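Putative endo-1,4-beta-xylanase (Bacteroides thetaiotaomicron VPI-5482, PDB 5MSX) probably hydrolyses O-glycosidic bonds as a family 43 glycoside hydrolase, consistent with an arabinofuranosidase role in the breakdown of plant pectin by a gut bacterium. Local coordinates at residues Phe168-Arg172 and Tyr198-Phe204. Sequence-based numbering, arbitrary orientation.
Sequences FWGRR and YSEGPIF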
ATOM      1  N   PHE C 168      -0.582 -18.447   2.671  1.00 16.83           N
ATOM      2  CA  PHE C 168      -0.571 -19.885   2.906  1.00 16.03           C
ATOM      3  C   PHE C 168      -1.498 -20.556   1.893  1.00 15.39           C
ATOM      4  O   PHE C 168      -2.559 -20.050   1.618  1.00 14.56           O
ATOM      5  CB  PHE C 168      -1.123 -20.180   4.308  1.00 16.19           C
ATOM      6  CG  PHE C 168      -0.236 -19.743   5.424  1.00 15.46           C
ATOM      7  CD1 PHE C 168      -0.330 -18.459   5.939  1.00 15.06           C
ATOM      8  CD2 PHE C 168       0.694 -20.618   5.971  1.00 15.25           C
ATOM      9  CE1 PHE C 168       0.489 -18.051   6.981  1.00 14.68           C
ATOM     10  CE2 PHE C 168       1.530 -20.219   7.024  1.00 14.44           C
ATOM     11  CZ  PHE C 168       1.415 -18.937   7.526  1.00 14.78           C
ATOM     12  N   TRP C 169      -1.107 -21.681   1.328  1.00 15.26           N
ATOM     13  CA  TRP C 169      -2.017 -22.380   0.425  1.00 16.37           C
ATOM     14  C   TRP C 169      -1.898 -23.891   0.560  1.00 15.59           C
ATOM     15  O   TRP C 169      -1.193 -24.359   1.419  1.00 16.12           O
ATOM     16  CB  TRP C 169      -1.927 -21.847  -1.035  1.00 17.49           C
ATOM     17  CG  TRP C 169      -0.683 -22.116  -1.828  1.00 19.09           C
ATOM     18  CD1 TRP C 169      -0.510 -23.106  -2.796  1.00 21.19           C
ATOM     19  CD2 TRP C 169       0.540 -21.352  -1.814  1.00 20.05           C
ATOM     20  NE1 TRP C 169       0.756 -23.003  -3.348  1.00 22.66           N
ATOM     21  CE2 TRP C 169       1.415 -21.938  -2.773  1.00 21.41           C
ATOM     22  CE3 TRP C 169       0.994 -20.263  -1.062  1.00 20.28           C
ATOM     23  CZ2 TRP C 169       2.721 -21.462  -2.992  1.00 21.12           C
ATOM     24  CZ3 TRP C 169       2.293 -19.782  -1.284  1.00 21.29           C
ATOM     25  CH2 TRP C 169       3.141 -20.386  -2.251  1.00 22.27           C
ATOM     26  N   GLY C 170      -2.655 -24.641  -0.228  1.00 16.44           N
ATOM     27  CA  GLY C 170      -2.731 -26.098  -0.052  1.00 16.18           C
ATOM     28  C   GLY C 170      -1.400 -26.792  -0.231  1.00 17.12           C
ATOM     29  O   GLY C 170      -0.443 -26.223  -0.804  1.00 17.22           O
ATOM     30  N   ARG C 171      -1.329 -27.996   0.332  1.00 16.75           N
ATOM     31  CA  ARG C 171      -0.122 -28.836   0.384  1.00 17.52           C
ATOM     32  C   ARG C 171       1.021 -28.209   1.186  1.00 18.73           C
ATOM     33  O   ARG C 171       2.223 -28.432   0.926  1.00 18.31           O
ATOM     34  CB  ARG C 171       0.290 -29.293  -1.025  1.00 17.69           C
ATOM     35  CG  ARG C 171      -0.881 -29.855  -1.834  1.00 17.26           C
ATOM     36  CD  ARG C 171      -0.392 -30.744  -2.992  1.00 17.91           C
ATOM     37  NE  ARG C 171       0.154 -32.028  -2.494  1.00 18.15           N
ATOM     38  CZ  ARG C 171       0.610 -33.010  -3.289  1.00 19.63           C
ATOM     39  NH1 ARG C 171       0.622 -32.861  -4.626  1.00 19.66           N
ATOM     40  NH2 ARG C 171       1.062 -34.145  -2.755  1.00 20.32           N
ATOM     41  N   ARG C 172       0.617 -27.490   2.227  1.00 18.37           N
ATOM     42  CA  ARG C 172       1.522 -26.979   3.239  1.00 18.21           C
ATOM     43  C   ARG C 172       2.481 -25.876   2.734  1.00 18.59           C
ATOM     44  O   ARG C 172       3.553 -25.668   3.292  1.00 19.16           O
ATOM     45  CB  ARG C 172       2.268 -28.129   3.932  1.00 18.34           C
ATOM     46  CG  ARG C 172       1.390 -29.268   4.471  1.00 17.42           C
ATOM     47  CD  ARG C 172       2.278 -30.376   5.024  1.00 17.91           C
ATOM     48  NE  ARG C 172       1.533 -31.462   5.652  1.00 18.41           N
ATOM     49  CZ  ARG C 172       0.810 -32.379   4.997  1.00 19.48           C
ATOM     50  NH1 ARG C 172       0.692 -32.362   3.664  1.00 19.51           N
ATOM     51  NH2 ARG C 172       0.157 -33.325   5.693  1.00 20.00           N
ATOM     52  N   TYR C 198      -1.989 -35.888   1.823  1.00 21.41           N
ATOM     53  CA  TYR C 198      -2.540 -34.747   1.118  1.00 21.32           C
ATOM     54  C   TYR C 198      -3.292 -33.782   2.057  1.00 21.30           C
ATOM     55  O   TYR C 198      -4.204 -34.191   2.804  1.00 19.16           O
ATOM     56  CB  TYR C 198      -3.498 -35.192   0.009  1.00 20.93           C
ATOM     57  CG  TYR C 198      -4.145 -34.009  -0.661  1.00 22.74           C
ATOM     58  CD1 TYR C 198      -3.397 -33.136  -1.431  1.00 21.83           C
ATOM     59  CD2 TYR C 198      -5.502 -33.717  -0.462  1.00 24.07           C
ATOM     60  CE1 TYR C 198      -3.968 -32.012  -2.015  1.00 22.49           C
ATOM     61  CE2 TYR C 198      -6.081 -32.595  -1.036  1.00 24.33           C
ATOM     62  CZ  TYR C 198      -5.315 -31.756  -1.821  1.00 23.65           C
ATOM     63  OH  TYR C 198      -5.906 -30.656  -2.388  1.00 23.34           O
ATOM     64  N   SER C 199      -2.958 -32.492   1.957  1.00 20.81           N
ATOM     65  CA  SER C 199      -3.554 -31.463   2.803  1.00 19.38           C
ATOM     66  C   SER C 199      -3.997 -30.237   2.035  1.00 19.81           C
ATOM     67  O   SER C 199      -3.353 -29.809   1.037  1.00 18.03           O
ATOM     68  CB  SER C 199      -2.540 -31.030   3.869  1.00 20.76           C
ATOM     69  OG  SER C 199      -3.032 -29.908   4.600  1.00 20.14           O
ATOM     70  N   GLU C 200      -5.091 -29.650   2.506  1.00 18.95           N
ATOM     71  CA  GLU C 200      -5.614 -28.414   1.907  1.00 19.87           C
ATOM     72  C   GLU C 200      -6.240 -27.531   2.986  1.00 17.42           C
ATOM     73  O   GLU C 200      -5.986 -27.736   4.163  1.00 16.42           O
ATOM     74  CB  GLU C 200      -6.579 -28.768   0.768  1.00 21.66           C
ATOM     75  CG  GLU C 200      -7.865 -29.469   1.168  1.00 25.08           C
ATOM     76  CD  GLU C 200      -8.679 -29.990  -0.045  1.00 28.81           C
ATOM     77  OE1 GLU C 200      -8.251 -29.774  -1.208  1.00 31.47           O
ATOM     78  OE2 GLU C 200      -9.758 -30.604   0.154  1.00 28.08           O
ATOM     79  N   GLY C 201      -7.015 -26.535   2.590  1.00 16.19           N
ATOM     80  CA  GLY C 201      -7.736 -25.693   3.549  1.00 15.75           C
ATOM     81  C   GLY C 201      -6.940 -25.143   4.729  1.00 15.00           C
ATOM     82  O   GLY C 201      -7.423 -25.180   5.854  1.00 16.27           O
ATOM     83  N   PRO C 202      -5.742 -24.602   4.479  1.00 13.62           N
ATOM     84  CA  PRO C 202      -4.979 -24.050   5.626  1.00 13.85           C
ATOM     85  C   PRO C 202      -5.725 -22.921   6.366  1.00 12.96           C
ATOM     86  O   PRO C 202      -6.434 -22.155   5.764  1.00 12.36           O
ATOM     87  CB  PRO C 202      -3.696 -23.518   4.977  1.00 13.47           C
ATOM     88  CG  PRO C 202      -4.021 -23.357   3.523  1.00 13.47           C
ATOM     89  CD  PRO C 202      -5.040 -24.402   3.193  1.00 13.58           C
ATOM     90  N   ILE C 203      -5.573 -22.895   7.670  1.00 13.33           N
ATOM     91  CA  ILE C 203      -6.046 -21.838   8.533  1.00 13.78           C
ATOM     92  C   ILE C 203      -4.835 -21.409   9.301  1.00 14.01           C
ATOM     93  O   ILE C 203      -4.112 -22.261   9.780  1.00 14.04           O
ATOM     94  CB  ILE C 203      -7.129 -22.361   9.534  1.00 14.47           C
ATOM     95  CG1 ILE C 203      -8.390 -22.798   8.756  1.00 14.60           C
ATOM     96  CG2 ILE C 203      -7.419 -21.347  10.662  1.00 13.78           C
ATOM     97  CD1 ILE C 203      -9.402 -23.573   9.631  1.00 14.61           C
ATOM     98  N   PHE C 204      -4.604 -20.102   9.395  1.00 14.32           N
ATOM     99  CA  PHE C 204      -3.473 -19.563  10.154  1.00 14.92           C
ATOM    100  C   PHE C 204      -3.928 -18.372  10.978  1.00 15.27           C
ATOM    101  O   PHE C 204      -4.659 -17.481  10.484  1.00 14.09           O
ATOM    102  CB  PHE C 204      -2.329 -19.139   9.225  1.00 14.92           C
ATOM    103  CG  PHE C 204      -1.085 -18.748   9.958  1.00 16.41           C
ATOM    104  CD1 PHE C 204      -0.911 -17.442  10.407  1.00 17.10           C
ATOM    105  CD2 PHE C 204      -0.089 -19.687  10.223  1.00 16.11           C
ATOM    106  CE1 PHE C 204       0.232 -17.073  11.099  1.00 16.97           C
ATOM    107  CE2 PHE C 204       1.043 -19.332  10.920  1.00 17.49           C
ATOM    108  CZ  PHE C 204       1.212 -18.009  11.357  1.00 17.44           C
TER
HETATM  109  O   HOH W   1       0.084 -32.431   0.563  1.00 17.53           O
HETATM  110  O   HOH W   2      -2.221 -27.479   3.705  1.00 17.72           O
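With CG of Phe168 anti to its carbonyl carbon (chi1 -69°) and CG of Phe204 anti to the backbone N (chi1 -173°), the two rings are brought together as an offset stack. The ring centroids come 4.3 Å apart with planes inclined by 18°, and CB of Phe204 adds a CH-pi contact, 4.0 Å from the centroid of the Phe168 ring. An alanine in place of Phe204 removes the stacked ring, which would probably leave that face of Phe168 without its aromatic partner and open a gap in the buried packing. Further along, the Pro202 ring leans on the Trp169 backbone, its CG 3.7 Å from Trp169 O.

Beyond Trp169, backbone and side-chain contacts of mixed character follow. Arg171 N donates to Ser199 O at 2.8 Å, reaching it from above the carbonyl plane. The bent Arg171 chain crosses Tyr198 at about a right angle, Arg171 CG lying 3.8 Å from Tyr198 CE1, while the guanidinium of Arg172 receives CB of Ser199 over one face, with NH1 at 3.5 Å from that carbon. A water joins Arg172 N to Ser199 OG, which also bonds to Thr216 O; Arg172 NE is held by Thr193 OG1. Tyr198 OH donates to OE1 of Glu200, the predicted proton donor, at 2.8 Å, meeting it from above the carboxylate plane and giving that oxygen a partner within its own segment. Gly201 N bonds to OD2 of Asp154, the predicted pKa-modulating residue.

The contact illustrates how neighbouring blades of a family 43 five-bladed beta-propeller are joined: strand 165-169 lies between 156-159 and 173-177 in one four-stranded antiparallel sheet, and strand 203-207 forms the edge of the next, beside strand 210-217.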